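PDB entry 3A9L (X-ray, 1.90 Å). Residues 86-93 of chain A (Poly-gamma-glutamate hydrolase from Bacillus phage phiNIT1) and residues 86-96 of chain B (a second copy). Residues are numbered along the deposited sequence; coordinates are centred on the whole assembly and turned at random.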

# COMPACT_ATOMS: atom_id res chain seq x y z
N GLU A 86 12.52 3.43 -7.29
CA GLU A 86 11.53 4.04 -6.40
C GLU A 86 11.89 3.62 -4.96
O GLU A 86 12.03 2.42 -4.66
CB GLU A 86 10.13 3.61 -6.82
CG GLU A 86 8.99 4.42 -6.22
CD GLU A 86 8.73 4.01 -4.80
OE1 GLU A 86 8.51 2.80 -4.59
OE2 GLU A 86 8.86 4.88 -3.91
N PRO A 87 12.09 4.60 -4.06
CA PRO A 87 12.64 4.21 -2.77
C PRO A 87 11.79 3.23 -1.95
O PRO A 87 12.34 2.40 -1.22
CB PRO A 87 12.80 5.56 -2.04
CG PRO A 87 11.93 6.49 -2.75
CD PRO A 87 12.07 6.06 -4.19
N MET A 88 10.47 3.29 -2.09
CA MET A 88 9.66 2.39 -1.29
C MET A 88 9.80 0.95 -1.78
O MET A 88 9.90 0.04 -0.96
CB MET A 88 8.22 2.87 -1.21
CG MET A 88 8.07 4.11 -0.40
SD MET A 88 6.35 4.35 -0.02
CE MET A 88 5.72 4.65 -1.68
N ALA A 89 9.83 0.77 -3.11
CA ALA A 89 10.14 -0.48 -3.79
C ALA A 89 11.45 -1.12 -3.28
O ALA A 89 11.45 -2.26 -2.84
CB ALA A 89 10.22 -0.25 -5.31
N VAL A 90 12.53 -0.35 -3.33
CA VAL A 90 13.85 -0.77 -2.88
C VAL A 90 13.86 -1.14 -1.40
O VAL A 90 14.55 -2.07 -1.00
CB VAL A 90 14.88 0.37 -3.09
CG1 VAL A 90 16.27 -0.05 -2.67
CG2 VAL A 90 14.87 0.84 -4.55
N CYS A 91 13.11 -0.40 -0.59
CA CYS A 91 12.98 -0.75 0.81
C CYS A 91 12.23 -2.10 0.89
O CYS A 91 12.68 -3.03 1.54
CB CYS A 91 12.31 0.38 1.58
SG CYS A 91 12.34 0.20 3.35
N MET A 92 11.10 -2.22 0.22
CA MET A 92 10.33 -3.47 0.22
C MET A 92 11.17 -4.65 -0.26
O MET A 92 11.27 -5.67 0.42
CB MET A 92 9.06 -3.32 -0.63
CG MET A 92 8.00 -2.51 0.04
SD MET A 92 7.28 -3.45 1.41
CE MET A 92 6.30 -4.67 0.58
N LEU A 93 11.82 -4.51 -1.41
CA LEU A 93 12.61 -5.64 -1.91
C LEU A 93 13.58 -6.18 -0.86
O LEU A 93 13.66 -7.40 -0.65
CB LEU A 93 13.34 -5.30 -3.23
CG LEU A 93 12.53 -5.60 -4.51
CD1 LEU A 93 12.53 -7.08 -4.70
CD2 LEU A 93 11.09 -5.08 -4.44
N GLU B 86 9.06 4.17 11.12
CA GLU B 86 9.00 3.17 10.04
C GLU B 86 9.35 3.88 8.73
O GLU B 86 8.70 4.90 8.38
CB GLU B 86 7.63 2.50 9.97
CG GLU B 86 7.57 1.25 9.09
CD GLU B 86 7.50 1.60 7.61
OE1 GLU B 86 6.63 2.40 7.22
OE2 GLU B 86 8.36 1.12 6.86
N PRO B 87 10.37 3.38 8.00
CA PRO B 87 10.92 4.24 6.94
C PRO B 87 9.96 4.51 5.77
O PRO B 87 10.11 5.56 5.13
CB PRO B 87 12.15 3.46 6.44
CG PRO B 87 11.90 2.01 6.88
CD PRO B 87 11.22 2.18 8.22
N MET B 88 9.02 3.61 5.48
CA MET B 88 8.05 3.89 4.40
C MET B 88 7.11 5.05 4.79
O MET B 88 6.87 5.95 3.99
CB MET B 88 7.26 2.66 3.97
CG MET B 88 8.10 1.67 3.22
SD MET B 88 7.16 0.35 2.42
CE MET B 88 5.99 -0.21 3.67
N ALA B 89 6.62 5.01 6.02
CA ALA B 89 5.86 6.13 6.58
C ALA B 89 6.63 7.43 6.58
O ALA B 89 6.04 8.45 6.29
CB ALA B 89 5.38 5.84 8.02
N VAL B 90 7.91 7.37 6.93
CA VAL B 90 8.80 8.53 6.94
C VAL B 90 8.94 9.03 5.51
O VAL B 90 8.91 10.24 5.27
CB VAL B 90 10.18 8.21 7.60
CG1 VAL B 90 11.15 9.41 7.52
CG2 VAL B 90 9.94 7.79 9.07
N CYS B 91 9.04 8.08 4.58
CA CYS B 91 9.14 8.40 3.15
C CYS B 91 7.86 9.08 2.67
O CYS B 91 7.92 10.20 2.15
CB CYS B 91 9.42 7.17 2.29
SG CYS B 91 10.19 7.54 0.70
N MET B 92 6.73 8.39 2.84
CA MET B 92 5.40 8.96 2.54
C MET B 92 5.18 10.40 3.03
O MET B 92 4.78 11.29 2.26
CB MET B 92 4.30 8.06 3.08
CG MET B 92 4.15 6.79 2.26
SD MET B 92 3.41 7.19 0.65
CE MET B 92 1.71 7.10 1.16
N LEU B 93 5.44 10.64 4.31
CA LEU B 93 5.17 11.94 4.91
C LEU B 93 5.97 13.04 4.24
O LEU B 93 5.43 14.12 3.95
CB LEU B 93 5.44 11.92 6.43
CG LEU B 93 4.31 11.57 7.42
CD1 LEU B 93 3.26 12.71 7.44
CD2 LEU B 93 3.63 10.18 7.22
N SER B 94 7.24 12.75 3.96
CA SER B 94 8.20 13.65 3.35
C SER B 94 7.74 14.21 2.01
O SER B 94 8.16 15.32 1.63
CB SER B 94 9.54 12.93 3.14
OG SER B 94 9.63 12.39 1.82
N LYS B 95 6.92 13.43 1.29
CA LYS B 95 6.44 13.82 -0.03
C LYS B 95 4.99 14.42 -0.10
O LYS B 95 4.46 14.59 -1.19
CB LYS B 95 6.65 12.67 -1.05
CG LYS B 95 8.12 12.20 -1.18
CD LYS B 95 8.48 11.83 -2.64
CE LYS B 95 10.00 11.66 -2.83
NZ LYS B 95 10.50 10.30 -2.45
N HIS B 96 4.39 14.73 1.06
CA HIS B 96 3.03 15.31 1.18
C HIS B 96 3.06 16.60 1.97
O HIS B 96 3.61 16.65 3.08
CB HIS B 96 2.07 14.36 1.94
CG HIS B 96 1.72 13.13 1.19
ND1 HIS B 96 2.55 12.03 1.14
CD2 HIS B 96 0.63 12.82 0.44
CE1 HIS B 96 1.98 11.09 0.40
NE2 HIS B 96 0.82 11.54 -0.03

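This is a small, apolar contact between two antiparallel helices, one from each copy of the protein, packed about a near-symmetric centre at Met88(A) and Met88(B). The helix axes run at 179° and approach to 10.3 Å. No hydrogen bond crosses between the stretches; together they bury 368 Å².

The CA atoms of Met88(A) and Met88(B) lie 6.1 Å apart, the nearest CA pair across the stretches. The two copies are related by a near-twofold, so the Pro87-Cys91 and Met88-Met92 contacts each occur twice with the chains exchanged. The two methionines touch through their side chains, CG of Met88(A) to CG of Met88(B) at 4.4 Å. They lose more area to the partner than any other residue here. Both take m, t, m rotamers, and each sulfur reaches the Met92 of the other chain: SD of Met88(A) is 4.0 Å from CG of Met92(B), and SD of Met88(B) is 3.8 Å from CG of Met92(A). A long, unbranched, apolar side chain suits this reach.

Pro87(A) and Pro87(B) lie toward the periphery, each against the partner's cysteine. CG of Pro87(A) sits 4.0 Å from SG of Cys91(B), and SG of Cys91(A) sits 4.0 Å from CG of Pro87(B). The cysteine is compact enough to lie against the proline ring. Cys91(B) also borders Met88(A), with SG of Cys91(B) 4.2 Å from CG of Met88(A). Lys95(B) adds a peripheral contact, its NZ 4.1 Å from CG of Pro87(A).

Glu86(A) and Glu86(B) cap the starts of their own helices and make no contact with the partner stretch. In chain A, Met88(A) N to Glu86(A) OE2 is 2.9 Å, and Ala89(A) N to Glu86(A) OE1 is 2.8 Å. Chain B repeats this cap. Pro87(A) and Pro87(B) fit the first helical turn, where the proline nitrogen needs no hydrogen-bond partner. Ala89(A) and Ala89(B) point away from the partner helix.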